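PDB 2Q88: putative ABC transporter amino acid-binding protein from Sinorhizobium meliloti, which binds the compatible solutes ectoine and hydroxyectoine and probably delivers them to an ABC transporter for osmoprotection. Local coordinates for residues Glu101-Lys106 / Val169-Val174. Residues are numbered along the deposited sequence; the frame is centred on the assembly and turned at random.
With 4CS ((4S)-2-methyl-1,4,5,6-tetrahydropyrimidine-4-carboxylic acid), chain F.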
ATOM      1  N   GLU A 101      -2.975   4.483   9.643  1.00 25.03           N
ATOM      2  CA  GLU A 101      -4.188   3.732   9.332  1.00 24.78           C
ATOM      3  C   GLU A 101      -5.411   4.522   9.778  1.00 24.37           C
ATOM      4  O   GLU A 101      -5.346   5.281  10.754  1.00 23.74           O
ATOM      5  CB  GLU A 101      -4.186   2.354  10.023  1.00 24.84           C
ATOM      6  CG  GLU A 101      -2.967   1.479   9.740  1.00 26.01           C
ATOM      7  CD  GLU A 101      -3.076   0.750   8.409  1.00 28.07           C
ATOM      8  OE1 GLU A 101      -3.760   1.271   7.498  1.00 28.48           O
ATOM      9  OE2 GLU A 101      -2.505  -0.351   8.275  1.00 29.61           O
ATOM     10  N   ALA A 102      -6.517   4.343   9.064  1.00 24.38           N
ATOM     11  CA  ALA A 102      -7.766   5.032   9.377  1.00 24.53           C
ATOM     12  C   ALA A 102      -8.960   4.072   9.408  1.00 24.51           C
ATOM     13  O   ALA A 102      -8.859   2.938   8.948  1.00 24.97           O
ATOM     14  CB  ALA A 102      -8.016   6.173   8.390  1.00 24.59           C
ATOM     15  N   PHE A 103     -10.075   4.540   9.977  1.00 24.11           N
ATOM     16  CA  PHE A 103     -11.367   3.854   9.932  1.00 23.27           C
ATOM     17  C   PHE A 103     -12.385   4.726   9.220  1.00 24.09           C
ATOM     18  O   PHE A 103     -12.430   5.943   9.452  1.00 24.02           O
ATOM     19  CB  PHE A 103     -11.941   3.668  11.335  1.00 23.49           C
ATOM     20  CG  PHE A 103     -11.259   2.627  12.172  1.00 21.50           C
ATOM     21  CD1 PHE A 103     -10.453   1.649  11.620  1.00 21.25           C
ATOM     22  CD2 PHE A 103     -11.506   2.595  13.546  1.00 21.65           C
ATOM     23  CE1 PHE A 103      -9.850   0.662  12.447  1.00 20.73           C
ATOM     24  CE2 PHE A 103     -10.927   1.633  14.354  1.00 21.78           C
ATOM     25  CZ  PHE A 103     -10.091   0.671  13.803  1.00 22.56           C
ATOM     26  N   ALA A 104     -13.216   4.091   8.396  1.00 23.67           N
ATOM     27  CA  ALA A 104     -14.461   4.673   7.912  1.00 24.23           C
ATOM     28  C   ALA A 104     -15.567   4.031   8.748  1.00 24.56           C
ATOM     29  O   ALA A 104     -15.642   2.807   8.856  1.00 23.37           O
ATOM     30  CB  ALA A 104     -14.651   4.365   6.436  1.00 23.87           C
ATOM     31  N   LEU A 105     -16.416   4.877   9.320  1.00 25.51           N
ATOM     32  CA  LEU A 105     -17.353   4.511  10.380  1.00 27.12           C
ATOM     33  C   LEU A 105     -18.724   5.121  10.090  1.00 27.34           C
ATOM     34  O   LEU A 105     -18.842   6.048   9.287  1.00 26.80           O
ATOM     35  CB  LEU A 105     -16.820   5.098  11.702  1.00 27.97           C
ATOM     36  CG  LEU A 105     -16.200   4.320  12.877  1.00 30.31           C
ATOM     37  CD1 LEU A 105     -15.957   2.853  12.630  1.00 32.86           C
ATOM     38  CD2 LEU A 105     -14.938   4.995  13.370  1.00 32.93           C
ATOM     39  N   LYS A 106     -19.757   4.614  10.760  1.00 27.91           N
ATOM     40  CA  LYS A 106     -21.064   5.257  10.721  1.00 28.95           C
ATOM     41  C   LYS A 106     -21.022   6.597  11.455  1.00 29.04           C
ATOM     42  O   LYS A 106     -20.342   6.728  12.475  1.00 28.49           O
ATOM     43  CB  LYS A 106     -22.133   4.334  11.309  1.00 29.22           C
ATOM     44  CG  LYS A 106     -22.568   3.229  10.355  1.00 30.36           C
ATOM     45  CD  LYS A 106     -23.333   3.808   9.176  1.00 33.26           C
ATOM     46  CE  LYS A 106     -23.996   2.729   8.346  1.00 35.39           C
ATOM     47  NZ  LYS A 106     -25.024   3.320   7.457  1.00 35.55           N
ATOM     48  N   VAL A 169     -17.075  -1.064  10.374  1.00 23.29           N
ATOM     49  CA  VAL A 169     -15.909  -0.227  10.146  1.00 22.95           C
ATOM     50  C   VAL A 169     -15.188  -0.752   8.912  1.00 22.50           C
ATOM     51  O   VAL A 169     -15.123  -1.957   8.702  1.00 22.88           O
ATOM     52  CB  VAL A 169     -14.961  -0.208  11.389  1.00 23.80           C
ATOM     53  CG1 VAL A 169     -14.710  -1.600  11.931  1.00 24.74           C
ATOM     54  CG2 VAL A 169     -13.630   0.450  11.070  1.00 24.21           C
ATOM     55  N   TYR A 170     -14.657   0.152   8.106  1.00 21.79           N
ATOM     56  CA  TYR A 170     -13.789  -0.239   7.000  1.00 22.52           C
ATOM     57  C   TYR A 170     -12.447   0.455   7.199  1.00 22.49           C
ATOM     58  O   TYR A 170     -12.393   1.662   7.431  1.00 22.89           O
ATOM     59  CB  TYR A 170     -14.431   0.149   5.673  1.00 22.55           C
ATOM     60  CG  TYR A 170     -13.600  -0.125   4.424  1.00 22.78           C
ATOM     61  CD1 TYR A 170     -13.026  -1.368   4.195  1.00 23.22           C
ATOM     62  CD2 TYR A 170     -13.427   0.865   3.457  1.00 22.62           C
ATOM     63  CE1 TYR A 170     -12.277  -1.618   3.032  1.00 22.57           C
ATOM     64  CE2 TYR A 170     -12.687   0.636   2.317  1.00 21.95           C
ATOM     65  CZ  TYR A 170     -12.116  -0.600   2.105  1.00 23.38           C
ATOM     66  OH  TYR A 170     -11.397  -0.820   0.948  1.00 24.02           O
ATOM     67  N   SER A 171     -11.370  -0.307   7.127  1.00 22.66           N
ATOM     68  CA  SER A 171     -10.057   0.228   7.445  1.00 23.15           C
ATOM     69  C   SER A 171      -9.115   0.190   6.243  1.00 23.44           C
ATOM     70  O   SER A 171      -8.963  -0.850   5.611  1.00 24.02           O
ATOM     71  CB  SER A 171      -9.449  -0.534   8.618  1.00 23.28           C
ATOM     72  OG  SER A 171      -8.244   0.078   9.038  1.00 24.35           O
ATOM     73  N   LEU A 172      -8.522   1.352   5.951  1.00 23.04           N
ATOM     74  CA  LEU A 172      -7.473   1.552   4.940  1.00 23.19           C
ATOM     75  C   LEU A 172      -6.534   2.623   5.491  1.00 22.99           C
ATOM     76  O   LEU A 172      -6.841   3.225   6.530  1.00 23.69           O
ATOM     77  CB  LEU A 172      -8.079   2.064   3.626  1.00 23.30           C
ATOM     78  CG  LEU A 172      -8.844   1.102   2.712  1.00 23.17           C
ATOM     79  CD1 LEU A 172      -9.242   1.808   1.448  1.00 24.13           C
ATOM     80  CD2 LEU A 172      -8.029  -0.132   2.396  1.00 23.83           C
ATOM     81  N   PRO A 173      -5.400   2.873   4.832  1.00 23.04           N
ATOM     82  CA  PRO A 173      -4.575   4.034   5.154  1.00 22.38           C
ATOM     83  C   PRO A 173      -5.355   5.350   5.109  1.00 23.15           C
ATOM     84  O   PRO A 173      -6.276   5.502   4.310  1.00 22.58           O
ATOM     85  CB  PRO A 173      -3.489   3.999   4.066  1.00 22.39           C
ATOM     86  CG  PRO A 173      -3.356   2.557   3.754  1.00 23.13           C
ATOM     87  CD  PRO A 173      -4.793   2.067   3.747  1.00 22.55           C
ATOM     88  N   VAL A 174      -5.007   6.268   6.013  1.00 23.28           N
ATOM     89  CA  VAL A 174      -5.610   7.603   6.097  1.00 23.45           C
ATOM     90  C   VAL A 174      -5.850   8.249   4.731  1.00 23.30           C
ATOM     91  O   VAL A 174      -6.963   8.676   4.426  1.00 23.36           O
ATOM     92  CB  VAL A 174      -4.739   8.534   6.978  1.00 23.33           C
ATOM     93  CG1 VAL A 174      -5.240   9.981   6.935  1.00 24.77           C
ATOM     94  CG2 VAL A 174      -4.709   8.008   8.412  1.00 23.81           C
TER
HETATM   95  O   4CS F 501      -1.015  -4.249   3.488  1.00 22.38           O
HETATM   96  C   4CS F 501      -0.692  -3.154   3.028  1.00 21.89           C
HETATM   97  OXT 4CS F 501       0.476  -2.952   2.673  1.00 22.40           O
HETATM   98  CA  4CS F 501      -1.723  -2.038   2.922  1.00 21.02           C
HETATM   99  CB  4CS F 501      -3.090  -2.527   2.483  1.00 20.98           C
HETATM  100  CAD 4CS F 501      -4.071  -1.352   2.450  1.00 20.33           C
HETATM  101  NAG 4CS F 501      -3.530  -0.280   1.573  1.00 20.20           N
HETATM  102  CAI 4CS F 501      -2.149  -0.118   1.387  1.00 20.63           C
HETATM  103  CAA 4CS F 501      -1.611   0.988   0.463  1.00 20.18           C
HETATM  104  N   4CS F 501      -1.240  -0.982   2.013  1.00 20.65           N
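Val169 lays its CG2 methyl over one face of the Phe103 ring, 3.7 Å from the ring centroid and displaced toward the CG and CD1 atoms, a CH-pi contact. With CG2 anti to the Val169 backbone N, this methyl reaches the ring, while the side chains of Val169 and Leu105 lie side by side, pointing the same way. At the edge of the same ring, in its plane, lies Ser171 OG, which donates to Ala102 O over 2.9 Å and is also hydrogen-bonded to Tyr116 OH. An alanine at Phe103 would probably leave the Val169 methyl without its aromatic partner and open a gap beside the Ser171 hydroxyl. Behind these side chains the antiparallel backbones are joined at the hydrogen-bonded pair Ala104 and Tyr170, whose N-H groups bond each other's carbonyls at 2.7 Å (Ala104 N to Tyr170 O) and 2.9 Å (Tyr170 N to Ala104 O). Toward the ligand, Ala102 N bonds Leu172 O, and Pro173 brings its CD within 3.4 Å of ectoine NAG just where helix 174-184 begins. Ile177 of that helix packs on Ala102, Ala104 and Leu172, while strands 189-192 and 127-129 flank the pair within the mixed sheet of this periplasmic-binding-protein lobe.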